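Local coordinates for acetolactate synthase isozyme 1 large subunit (Escherichia coli, PDB 6LPI), which binds thiamine diphosphate, a magnesium ion and FAD as the large subunit of an enzyme of the thiamine diphosphate-dependent family, at residues Asp277-Leu282 and Ala301-Val306; Pro214-Gly219 and Leu238-Thr243; Glu199-Ala204 and Val321-Asp326. One frame throughout, in Å; residues are numbered along the deposited sequence.

Contact 1: residues Asp277-Leu282 and Ala301-Val306; sequences DLLIVL and AKIIHV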
loop_
_atom_site.group_PDB
_atom_site.type_symbol
_atom_site.label_atom_id
_atom_site.label_comp_id
_atom_site.label_asym_id
_atom_site.label_seq_id
_atom_site.Cartn_x
_atom_site.Cartn_y
_atom_site.Cartn_z
ATOM N N ASP B 277 -0.872 28.685 4.712
ATOM C CA ASP B 277 -0.433 29.398 3.515
ATOM C C ASP B 277 0.633 28.653 2.719
ATOM O O ASP B 277 0.949 29.072 1.604
ATOM C CB ASP B 277 0.073 30.812 3.867
ATOM C CG ASP B 277 1.374 30.821 4.694
ATOM O OD1 ASP B 277 1.829 29.754 5.149
ATOM O OD2 ASP B 277 1.943 31.929 4.883
ATOM N N LEU B 278 1.181 27.564 3.250
ATOM C CA LEU B 278 2.077 26.694 2.499
ATOM C C LEU B 278 2.037 25.302 3.105
ATOM O O LEU B 278 2.140 25.165 4.326
ATOM C CB LEU B 278 3.517 27.206 2.542
ATOM C CG LEU B 278 4.567 26.210 2.067
ATOM C CD1 LEU B 278 4.741 26.322 0.550
ATOM C CD2 LEU B 278 5.858 26.464 2.817
ATOM N N LEU B 279 1.855 24.278 2.286
ATOM C CA LEU B 279 1.936 22.917 2.795
ATOM C C LEU B 279 3.070 22.185 2.098
ATOM O O LEU B 279 3.260 22.318 0.881
ATOM C CB LEU B 279 0.616 22.131 2.756
ATOM C CG LEU B 279 -0.476 21.969 1.752
ATOM C CD1 LEU B 279 -0.038 20.944 0.800
ATOM C CD2 LEU B 279 -1.692 21.480 2.485
ATOM N N ILE B 280 3.869 21.499 2.909
ATOM C CA ILE B 280 5.011 20.698 2.489
ATOM C C ILE B 280 4.573 19.246 2.448
ATOM O O ILE B 280 4.331 18.630 3.487
ATOM C CB ILE B 280 6.197 20.864 3.447
ATOM C CG1 ILE B 280 6.434 22.339 3.801
ATOM C CG2 ILE B 280 7.401 20.127 2.920
ATOM C CD1 ILE B 280 5.973 22.711 5.169
ATOM N N VAL B 281 4.405 18.705 1.258
ATOM C CA VAL B 281 3.827 17.382 1.092
ATOM C C VAL B 281 4.963 16.414 0.781
ATOM O O VAL B 281 5.583 16.485 -0.289
ATOM C CB VAL B 281 2.771 17.380 -0.017
ATOM C CG1 VAL B 281 1.991 16.072 -0.000
ATOM C CG2 VAL B 281 1.887 18.571 0.141
ATOM N N LEU B 282 5.238 15.506 1.711
ATOM C CA LEU B 282 6.256 14.489 1.523
ATOM C C LEU B 282 5.585 13.134 1.564
ATOM O O LEU B 282 4.930 12.802 2.554
ATOM C CB LEU B 282 7.332 14.576 2.588
ATOM C CG LEU B 282 7.824 15.984 2.838
ATOM C CD1 LEU B 282 8.792 16.020 4.012
ATOM C CD2 LEU B 282 8.498 16.457 1.572
ATOM N N ALA B 301 -2.969 28.084 -0.061
ATOM C CA ALA B 301 -1.691 27.495 0.289
ATOM C C ALA B 301 -0.901 27.230 -0.977
ATOM O O ALA B 301 -1.422 26.645 -1.940
ATOM C CB ALA B 301 -1.867 26.181 1.069
ATOM N N LYS B 302 0.324 27.730 -0.994
ATOM C CA LYS B 302 1.280 27.283 -1.982
ATOM C C LYS B 302 1.734 25.894 -1.569
ATOM O O LYS B 302 1.677 25.531 -0.392
ATOM C CB LYS B 302 2.450 28.253 -2.095
ATOM C CG LYS B 302 2.024 29.644 -2.492
ATOM C CD LYS B 302 2.947 30.258 -3.497
ATOM C CE LYS B 302 2.267 31.433 -4.165
ATOM N NZ LYS B 302 0.971 30.974 -4.739
ATOM N N ILE B 303 2.139 25.092 -2.540
ATOM C CA ILE B 303 2.408 23.693 -2.271
ATOM C C ILE B 303 3.812 23.335 -2.719
ATOM O O ILE B 303 4.233 23.670 -3.838
ATOM C CB ILE B 303 1.361 22.780 -2.937
ATOM C CG1 ILE B 303 -0.008 23.005 -2.271
ATOM C CG2 ILE B 303 1.821 21.320 -2.910
ATOM C CD1 ILE B 303 -1.145 22.234 -2.881
ATOM N N ILE B 304 4.519 22.627 -1.846
ATOM C CA ILE B 304 5.718 21.900 -2.217
ATOM C C ILE B 304 5.379 20.418 -2.125
ATOM O O ILE B 304 4.728 19.967 -1.172
ATOM C CB ILE B 304 6.909 22.254 -1.307
ATOM C CG1 ILE B 304 6.895 23.736 -0.955
ATOM C CG2 ILE B 304 8.215 21.878 -1.972
ATOM C CD1 ILE B 304 7.920 24.105 0.104
ATOM N N HIS B 305 5.813 19.663 -3.123
ATOM C CA HIS B 305 5.433 18.270 -3.234
ATOM C C HIS B 305 6.676 17.491 -3.644
ATOM O O HIS B 305 7.207 17.712 -4.740
ATOM C CB HIS B 305 4.289 18.126 -4.256
ATOM C CG HIS B 305 3.642 16.773 -4.269
ATOM N ND1 HIS B 305 2.837 16.345 -5.303
ATOM C CD2 HIS B 305 3.667 15.759 -3.373
ATOM C CE1 HIS B 305 2.404 15.123 -5.051
ATOM N NE2 HIS B 305 2.887 14.749 -3.882
ATOM N N VAL B 306 7.104 16.551 -2.799
ATOM C CA VAL B 306 8.262 15.689 -3.058
ATOM C C VAL B 306 7.776 14.255 -3.111
ATOM O O VAL B 306 7.306 13.718 -2.100
ATOM C CB VAL B 306 9.361 15.815 -1.987
ATOM C CG1 VAL B 306 10.612 15.072 -2.436
ATOM C CG2 VAL B 306 9.709 17.268 -1.746
#

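Contact 2: residues Pro214-Gly219 and Leu238-Thr243; sequences PVLYLG and LPTTMT. With FAD (flavin-adenine dinucleotide), chain I.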
loop_
_atom_site.group_PDB
_atom_site.type_symbol
_atom_site.label_atom_id
_atom_site.label_comp_id
_atom_site.label_asym_id
_atom_site.label_seq_id
_atom_site.Cartn_x
_atom_site.Cartn_y
_atom_site.Cartn_z
ATOM N N PRO B 214 2.902 27.375 7.841
ATOM C CA PRO B 214 3.130 26.121 7.124
ATOM C C PRO B 214 2.651 24.914 7.912
ATOM O O PRO B 214 2.607 24.902 9.145
ATOM C CB PRO B 214 4.657 26.091 6.974
ATOM C CG PRO B 214 5.131 26.731 8.246
ATOM C CD PRO B 214 4.085 27.781 8.616
ATOM N N VAL B 215 2.281 23.880 7.162
ATOM C CA VAL B 215 1.990 22.577 7.733
ATOM C C VAL B 215 2.752 21.552 6.922
ATOM O O VAL B 215 2.977 21.727 5.716
ATOM C CB VAL B 215 0.490 22.214 7.775
ATOM C CG1 VAL B 215 -0.357 23.387 8.218
ATOM C CG2 VAL B 215 0.055 21.620 6.467
ATOM N N LEU B 216 3.219 20.523 7.614
ATOM C CA LEU B 216 3.947 19.423 7.007
ATOM C C LEU B 216 2.975 18.256 6.886
ATOM O O LEU B 216 2.336 17.869 7.864
ATOM C CB LEU B 216 5.190 19.089 7.838
ATOM C CG LEU B 216 6.043 17.858 7.596
ATOM C CD1 LEU B 216 6.750 17.996 6.277
ATOM C CD2 LEU B 216 7.080 17.752 8.685
ATOM N N TYR B 217 2.777 17.793 5.681
ATOM C CA TYR B 217 1.764 16.804 5.345
ATOM C C TYR B 217 2.496 15.520 4.941
ATOM O O TYR B 217 3.070 15.429 3.855
ATOM C CB TYR B 217 0.862 17.408 4.264
ATOM C CG TYR B 217 -0.064 16.510 3.488
ATOM C CD1 TYR B 217 -0.414 15.244 3.927
ATOM C CD2 TYR B 217 -0.567 16.937 2.281
ATOM C CE1 TYR B 217 -1.248 14.450 3.190
ATOM C CE2 TYR B 217 -1.392 16.147 1.533
ATOM C CZ TYR B 217 -1.734 14.907 1.991
ATOM O OH TYR B 217 -2.567 14.126 1.232
ATOM N N LEU B 218 2.486 14.535 5.831
ATOM C CA LEU B 218 3.210 13.282 5.650
ATOM C C LEU B 218 2.322 12.162 5.141
ATOM O O LEU B 218 1.169 12.026 5.563
ATOM C CB LEU B 218 3.866 12.841 6.953
ATOM C CG LEU B 218 4.660 13.943 7.597
ATOM C CD1 LEU B 218 5.350 13.378 8.858
ATOM C CD2 LEU B 218 5.658 14.393 6.531
ATOM N N GLY B 219 2.891 11.360 4.233
ATOM C CA GLY B 219 2.232 10.191 3.693
ATOM C C GLY B 219 3.081 8.943 3.866
ATOM O O GLY B 219 4.163 8.973 4.457
ATOM N N LEU B 238 7.176 22.855 12.572
ATOM C CA LEU B 238 6.054 22.724 11.656
ATOM C C LEU B 238 4.947 21.920 12.313
ATOM O O LEU B 238 5.210 20.834 12.840
ATOM C CB LEU B 238 6.499 22.014 10.396
ATOM C CG LEU B 238 7.681 22.713 9.735
ATOM C CD1 LEU B 238 8.039 22.002 8.447
ATOM C CD2 LEU B 238 7.392 24.193 9.513
ATOM N N PRO B 239 3.721 22.424 12.353
ATOM C CA PRO B 239 2.588 21.530 12.605
ATOM C C PRO B 239 2.592 20.425 11.560
ATOM O O PRO B 239 2.701 20.690 10.364
ATOM C CB PRO B 239 1.374 22.459 12.466
ATOM C CG PRO B 239 1.893 23.799 12.897
ATOM C CD PRO B 239 3.358 23.844 12.513
ATOM N N THR B 240 2.542 19.174 12.009
ATOM C CA THR B 240 2.635 18.040 11.092
ATOM C C THR B 240 1.392 17.167 11.162
ATOM O O THR B 240 0.973 16.749 12.242
ATOM C CB THR B 240 3.875 17.210 11.387
ATOM O OG1 THR B 240 3.660 16.527 12.617
ATOM C CG2 THR B 240 5.070 18.102 11.552
ATOM N N THR B 241 0.784 16.937 10.010
ATOM C CA THR B 241 -0.351 16.045 9.876
ATOM C C THR B 241 0.089 14.798 9.120
ATOM O O THR B 241 0.978 14.853 8.265
ATOM C CB THR B 241 -1.519 16.740 9.157
ATOM O OG1 THR B 241 -2.678 15.899 9.191
ATOM C CG2 THR B 241 -1.178 17.042 7.710
ATOM N N MET B 242 -0.567 13.676 9.395
ATOM C CA MET B 242 -0.216 12.441 8.713
ATOM C C MET B 242 -1.451 11.822 8.079
ATOM O O MET B 242 -2.573 12.010 8.551
ATOM C CB MET B 242 0.434 11.439 9.665
ATOM C CG MET B 242 1.698 11.915 10.334
ATOM S SD MET B 242 1.876 11.249 12.013
ATOM C CE MET B 242 0.900 12.394 12.990
ATOM N N THR B 243 -1.241 11.115 6.978
ATOM C CA THR B 243 -2.304 10.296 6.417
ATOM C C THR B 243 -2.467 9.032 7.245
ATOM O O THR B 243 -1.669 8.748 8.136
ATOM C CB THR B 243 -1.985 9.912 4.984
ATOM O OG1 THR B 243 -0.789 9.126 4.992
ATOM C CG2 THR B 243 -1.773 11.143 4.135
HETATM P PA FAD I . 0.314 6.162 0.001
HETATM O O1A FAD I . 0.570 5.480 1.288
HETATM O O2A FAD I . -0.171 5.311 -1.143
HETATM O O5B FAD I . 1.714 6.839 -0.274
HETATM C C5B FAD I . 2.516 6.480 -1.417
HETATM C C4B FAD I . 3.077 7.754 -1.989
HETATM O O4B FAD I . 4.412 7.996 -1.469
HETATM C C3B FAD I . 3.221 7.759 -3.507
HETATM O O3B FAD I . 2.919 9.070 -3.988
HETATM C C2B FAD I . 4.681 7.326 -3.683
HETATM O O2B FAD I . 5.255 7.674 -4.935
HETATM C C1B FAD I . 5.310 8.127 -2.553
HETATM N N9A FAD I . 6.626 7.677 -2.128
HETATM C C8A FAD I . 6.997 6.418 -1.739
HETATM N N7A FAD I . 8.259 6.318 -1.386
HETATM C C5A FAD I . 8.750 7.604 -1.555
HETATM C C6A FAD I . 10.028 8.169 -1.362
HETATM N N6A FAD I . 11.089 7.481 -0.934
HETATM N N1A FAD I . 10.182 9.482 -1.640
HETATM C C2A FAD I . 9.127 10.177 -2.076
HETATM N N3A FAD I . 7.879 9.756 -2.288
HETATM C C4A FAD I . 7.755 8.451 -2.014
HETATM N N1 FAD I . -6.642 8.396 4.714
HETATM C C2 FAD I . -6.519 9.637 5.263
HETATM O O2 FAD I . -5.526 10.324 5.058
HETATM N N3 FAD I . -7.518 10.137 6.079
HETATM C C4 FAD I . -8.686 9.488 6.418
HETATM O O4 FAD I . -9.501 10.033 7.158
HETATM C C4X FAD I . -8.816 8.168 5.818
HETATM N N5 FAD I . -9.898 7.466 6.082
HETATM C C5X FAD I . -10.003 6.199 5.520
HETATM C C6 FAD I . -11.136 5.430 5.793
HETATM C C7 FAD I . -11.276 4.149 5.261
HETATM C C7M FAD I . -12.516 3.350 5.559
HETATM C C8 FAD I . -10.268 3.626 4.434
HETATM C C8M FAD I . -10.400 2.249 3.828
HETATM C C9 FAD I . -9.138 4.392 4.159
HETATM C C9A FAD I . -9.003 5.672 4.685
HETATM N N10 FAD I . -7.866 6.467 4.426
HETATM C C10 FAD I . -7.738 7.714 4.976
HETATM C "C1'" FAD I . -6.783 5.975 3.574
HETATM C "C2'" FAD I . -6.877 6.493 2.147
HETATM O "O2'" FAD I . -7.775 5.683 1.388
HETATM C "C3'" FAD I . -5.497 6.429 1.494
HETATM O "O3'" FAD I . -5.001 5.096 1.556
HETATM C "C4'" FAD I . -4.461 7.356 2.119
HETATM O "O4'" FAD I . -5.101 8.570 2.496
HETATM C "C5'" FAD I . -3.319 7.656 1.178
HETATM O "O5'" FAD I . -2.195 8.133 1.938
HETATM P P FAD I . -0.845 8.457 1.238
HETATM O O1P FAD I . -0.987 9.784 0.491
HETATM O O2P FAD I . 0.157 8.333 2.141
HETATM O O3P FAD I . -0.760 7.314 0.189
#

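Contact 3: residues Glu199-Ala204 and Val321-Asp326; sequences ESIRDA and VAIQAD. With FAD (flavin-adenine dinucleotide), chain I.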
loop_
_atom_site.group_PDB
_atom_site.type_symbol
_atom_site.label_atom_id
_atom_site.label_comp_id
_atom_site.label_asym_id
_atom_site.label_seq_id
_atom_site.Cartn_x
_atom_site.Cartn_y
_atom_site.Cartn_z
ATOM N N GLU B 199 18.508 24.131 -7.242
ATOM C CA GLU B 199 17.647 25.311 -7.257
ATOM C C GLU B 199 16.287 24.997 -6.644
ATOM O O GLU B 199 15.695 25.830 -5.950
ATOM C CB GLU B 199 17.485 25.839 -8.686
ATOM C CG GLU B 199 16.080 26.398 -8.968
ATOM C CD GLU B 199 15.965 27.247 -10.239
ATOM O OE1 GLU B 199 16.579 26.891 -11.274
ATOM O OE2 GLU B 199 15.235 28.267 -10.195
ATOM N N SER B 200 15.765 23.804 -6.921
ATOM C CA SER B 200 14.513 23.345 -6.324
ATOM C C SER B 200 14.573 23.332 -4.799
ATOM O O SER B 200 13.667 23.842 -4.129
ATOM C CB SER B 200 14.214 21.969 -6.859
ATOM O OG SER B 200 14.421 21.964 -8.245
ATOM N N ILE B 201 15.597 22.679 -4.234
ATOM C CA ILE B 201 15.774 22.657 -2.781
ATOM C C ILE B 201 15.933 24.066 -2.220
ATOM O O ILE B 201 15.383 24.387 -1.160
ATOM C CB ILE B 201 16.960 21.747 -2.392
ATOM C CG1 ILE B 201 16.605 20.276 -2.609
ATOM C CG2 ILE B 201 17.383 21.966 -0.956
ATOM C CD1 ILE B 201 16.894 19.805 -3.965
ATOM N N ARG B 202 16.674 24.933 -2.915
ATOM C CA ARG B 202 16.776 26.324 -2.471
ATOM C C ARG B 202 15.401 26.994 -2.446
ATOM O O ARG B 202 15.044 27.672 -1.471
ATOM C CB ARG B 202 17.753 27.100 -3.356
ATOM C CG ARG B 202 19.199 26.715 -3.137
ATOM C CD ARG B 202 19.842 27.587 -2.086
ATOM N NE ARG B 202 21.238 27.212 -1.871
ATOM C CZ ARG B 202 22.039 27.782 -0.975
ATOM N NH1 ARG B 202 23.303 27.379 -0.850
ATOM N NH2 ARG B 202 21.570 28.753 -0.197
ATOM N N ASP B 203 14.609 26.805 -3.509
ATOM C CA ASP B 203 13.336 27.497 -3.615
ATOM C C ASP B 203 12.358 27.012 -2.562
ATOM O O ASP B 203 11.608 27.817 -1.988
ATOM C CB ASP B 203 12.730 27.254 -4.988
ATOM C CG ASP B 203 13.482 27.948 -6.092
ATOM O OD1 ASP B 203 14.235 28.908 -5.798
ATOM O OD2 ASP B 203 13.309 27.542 -7.260
ATOM N N ALA B 204 12.377 25.714 -2.268
ATOM C CA ALA B 204 11.559 25.200 -1.175
ATOM C C ALA B 204 12.026 25.747 0.170
ATOM O O ALA B 204 11.205 26.164 0.993
ATOM C CB ALA B 204 11.561 23.674 -1.184
ATOM N N VAL B 321 6.491 23.980 -6.127
ATOM C CA VAL B 321 7.795 23.354 -6.256
ATOM C C VAL B 321 7.550 21.855 -6.218
ATOM O O VAL B 321 6.939 21.347 -5.272
ATOM C CB VAL B 321 8.760 23.791 -5.144
ATOM C CG1 VAL B 321 10.001 22.894 -5.111
ATOM C CG2 VAL B 321 9.125 25.232 -5.327
ATOM N N ALA B 322 8.005 21.158 -7.254
ATOM C CA ALA B 322 7.824 19.723 -7.400
ATOM C C ALA B 322 9.198 19.089 -7.545
ATOM O O ALA B 322 9.966 19.455 -8.441
ATOM C CB ALA B 322 6.951 19.399 -8.611
ATOM N N ILE B 323 9.500 18.144 -6.669
ATOM C CA ILE B 323 10.738 17.385 -6.711
ATOM C C ILE B 323 10.361 15.933 -6.897
ATOM O O ILE B 323 9.551 15.403 -6.126
ATOM C CB ILE B 323 11.527 17.522 -5.402
ATOM C CG1 ILE B 323 11.913 18.969 -5.161
ATOM C CG2 ILE B 323 12.755 16.595 -5.398
ATOM C CD1 ILE B 323 13.218 19.256 -5.615
ATOM N N GLN B 324 10.963 15.283 -7.880
ATOM C CA GLN B 324 10.791 13.845 -8.033
ATOM C C GLN B 324 12.045 13.252 -7.430
ATOM O O GLN B 324 13.103 13.234 -8.063
ATOM C CB GLN B 324 10.631 13.412 -9.477
ATOM C CG GLN B 324 10.571 11.925 -9.548
ATOM C CD GLN B 324 10.941 11.400 -10.887
ATOM O OE1 GLN B 324 11.312 12.163 -11.777
ATOM N NE2 GLN B 324 10.827 10.088 -11.057
ATOM N N ALA B 325 11.928 12.746 -6.214
ATOM C CA ALA B 325 13.104 12.236 -5.536
ATOM C C ALA B 325 12.675 11.395 -4.349
ATOM O O ALA B 325 11.492 11.313 -4.008
ATOM C CB ALA B 325 13.990 13.385 -5.065
ATOM N N ASP B 326 13.661 10.736 -3.752
ATOM C CA ASP B 326 13.479 10.106 -2.458
ATOM C C ASP B 326 13.479 11.157 -1.346
ATOM O O ASP B 326 14.319 12.058 -1.337
ATOM C CB ASP B 326 14.581 9.084 -2.234
ATOM C CG ASP B 326 14.677 8.672 -0.805
ATOM O OD1 ASP B 326 14.024 7.674 -0.432
ATOM O OD2 ASP B 326 15.398 9.360 -0.057
HETATM P PA FAD I . 0.314 6.162 0.001
HETATM O O1A FAD I . 0.570 5.480 1.288
HETATM O O2A FAD I . -0.171 5.311 -1.143
HETATM O O5B FAD I . 1.714 6.839 -0.274
HETATM C C5B FAD I . 2.516 6.480 -1.417
HETATM C C4B FAD I . 3.077 7.754 -1.989
HETATM O O4B FAD I . 4.412 7.996 -1.469
HETATM C C3B FAD I . 3.221 7.759 -3.507
HETATM O O3B FAD I . 2.919 9.070 -3.988
HETATM C C2B FAD I . 4.681 7.326 -3.683
HETATM O O2B FAD I . 5.255 7.674 -4.935
HETATM C C1B FAD I . 5.310 8.127 -2.553
HETATM N N9A FAD I . 6.626 7.677 -2.128
HETATM C C8A FAD I . 6.997 6.418 -1.739
HETATM N N7A FAD I . 8.259 6.318 -1.386
HETATM C C5A FAD I . 8.750 7.604 -1.555
HETATM C C6A FAD I . 10.028 8.169 -1.362
HETATM N N6A FAD I . 11.089 7.481 -0.934
HETATM N N1A FAD I . 10.182 9.482 -1.640
HETATM C C2A FAD I . 9.127 10.177 -2.076
HETATM N N3A FAD I . 7.879 9.756 -2.288
HETATM C C4A FAD I . 7.755 8.451 -2.014
HETATM N N1 FAD I . -6.642 8.396 4.714
HETATM C C2 FAD I . -6.519 9.637 5.263
HETATM O O2 FAD I . -5.526 10.324 5.058
HETATM N N3 FAD I . -7.518 10.137 6.079
HETATM C C4 FAD I . -8.686 9.488 6.418
HETATM O O4 FAD I . -9.501 10.033 7.158
HETATM C C4X FAD I . -8.816 8.168 5.818
HETATM N N5 FAD I . -9.898 7.466 6.082
HETATM C C5X FAD I . -10.003 6.199 5.520
HETATM C C6 FAD I . -11.136 5.430 5.793
HETATM C C7 FAD I . -11.276 4.149 5.261
HETATM C C7M FAD I . -12.516 3.350 5.559
HETATM C C8 FAD I . -10.268 3.626 4.434
HETATM C C8M FAD I . -10.400 2.249 3.828
HETATM C C9 FAD I . -9.138 4.392 4.159
HETATM C C9A FAD I . -9.003 5.672 4.685
HETATM N N10 FAD I . -7.866 6.467 4.426
HETATM C C10 FAD I . -7.738 7.714 4.976
HETATM C "C1'" FAD I . -6.783 5.975 3.574
HETATM C "C2'" FAD I . -6.877 6.493 2.147
HETATM O "O2'" FAD I . -7.775 5.683 1.388
HETATM C "C3'" FAD I . -5.497 6.429 1.494
HETATM O "O3'" FAD I . -5.001 5.096 1.556
HETATM C "C4'" FAD I . -4.461 7.356 2.119
HETATM O "O4'" FAD I . -5.101 8.570 2.496
HETATM C "C5'" FAD I . -3.319 7.656 1.178
HETATM O "O5'" FAD I . -2.195 8.133 1.938
HETATM P P FAD I . -0.845 8.457 1.238
HETATM O O1P FAD I . -0.987 9.784 0.491
HETATM O O2P FAD I . 0.157 8.333 2.141
HETATM O O3P FAD I . -0.760 7.314 0.189
#

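Contact 1: residues Asp277-Leu282 and Ala301-Val306
Val281 O is approached by three groups of the strand beside it. Val306 N donates a hydrogen bond of 2.9 Å to Val281 O that is nearly straight (171° at the hydrogen), CA-H of His305 adds a weaker contact, and CD2 of His305 lies 3.7 Å from Val281 O, which sits in the plane of the imidazole at its edge. CD2 also touches Val281 CG1. NE2, next to CD2 in the ring, is hydrogen-bonded to Ala284 O, which helps fix the ring's rotation. The same parallel ladder runs back through Val281 N to Ile304 O (2.8 Å), Ile304 N to Leu279 O, Leu279 N to Lys302 O and Lys302 N to Asp277 O. On the face carrying Leu278, CD1 of this leucine reaches obliquely across to Ile304 CG1 at 3.7 Å, and farther on Leu282 lies alongside Val306, with CD2 to CG2 3.6 Å. Helices 198-210 and 327-334 cover this face. On the other, Leu279 lies beside Ile303, with CD1 to CG1 3.7 Å. Asp277 ends the ladder, its carboxylate bonded to the backbone N of Lys212 and Arg213. Amides and carbonyls facing each other are thus paired, while Leu278, Ile280 and Leu282 bond to strand 214-218. This leaves largely apolar faces inside the buried sheet of the central domain, with His305 the polar exception on one and Lys302 at the exposed margin of the other.

Contact 2: residues Pro214-Gly219 and Leu238-Thr243
Leu216 buries more surface here than any other residue, and it is held to the neighbouring strand by backbone and side chain alike. Its N donates to Pro239 O (2.8 Å) and its O accepts from Thr241 N, so the residue is clasped at both ends in a parallel ladder that continues through Leu218 N to Thr241 O and Thr243 N to Leu218 O. With its CG anti to the backbone N (chi1 170°), Leu216 lies side by side with Thr240, Leu216 CD2 being 3.5 Å from Thr240 CG2. Leu216 CB meets Leu238 CB at 4.1 Å. Leu232 and Ala233 of helix 226-235 cover this face. Thr241 points to the side of the sheet that carries Tyr217. Its methyl CG2 packs 3.8 Å from Tyr217 CA, and its hydroxyl is tied to Gly259 O of the next strand. Thr243 stands where the strands end and divides its two branches. CG2 comes in the ring plane to the edge of Tyr217, 3.5 Å from CE1, the two side chains crossing at about a right angle. OG1 donates a 3.1 Å hydrogen bond to FAD O2P. Gly219, which has no side chain, brings its CA to 3.2 Å from the same O2P. Strand 214-218, helix 226-235 and strand 240-242 form a beta-alpha-beta crossover, and a dinucleotide phosphate held at the carboxyl ends of its parallel strands is typical of Rossmann-like domains.

Contact 3: residues Glu199-Ala204 and Val321-Asp326
Val321 leans from strand 321-324 onto helix 198-210, its CB directed toward the helix and its two methyls parted between different neighbours. CG1, anti to the backbone N (chi1 167°), comes 3.9 Å from Ser200 O and 4.3 Å from Ala204 CB. That carbonyl accepts from Ala204 N at 2.9 Å, so the methyl packs against an oxygen already used in the helix. CG2, the other tip, reaches Asp203 CB at 4.1 Å and meets only the aliphatic root of that acidic side chain. Two residues on, Ile323 points the same general way. As modelled, its CD1 lies near Ile201 CD1, the two side chains crossing at about a right angle, but the placement of this methyl is doubtful because it crowds Ser200. Beyond the strand the chain leaves the helix for the cofactor: Asp326 OD1 accepts a hydrogen bond from the adenine amino nitrogen N6A of FAD (3.0 Å), and Ala325 O lies 3.3 Å from FAD C2A. Asp326 is also the N-cap residue of helix 327-334, its OD2 capping Asp329 N. Within this chain strand 321-324 is the outermost strand of its parallel sheet, hydrogen-bonded to strand 302-307. Helix 198-210 lies over it and over Ile304 of that neighbour, while helix 327-334 adds Leu334 against Ile201 and Val330 against Ile323.

How the contacts relate
All three contacts belong to one parallel sheet and the helix laid over its edge. Contacts 1 and 2 are buried strand pairs that meet where strands 278-282 and 214-218 run side by side, Ile280 O lying 2.8 Å from Tyr217 N. Contact 3 is partly buried and adjoins contact 1 on its far flank, through His305 and Val321; its centre is about 17 Å from that of contact 2. Chemistry follows position: contacts 1 and 2 rest on ladders of backbone bonds flanked by mostly apolar side chains, whereas contact 3 joins helix to strand through sparse apolar touches. FAD spans the row, its phosphate at contact 2, its adenine at contact 3, with Val306 of contact 1 also touching it.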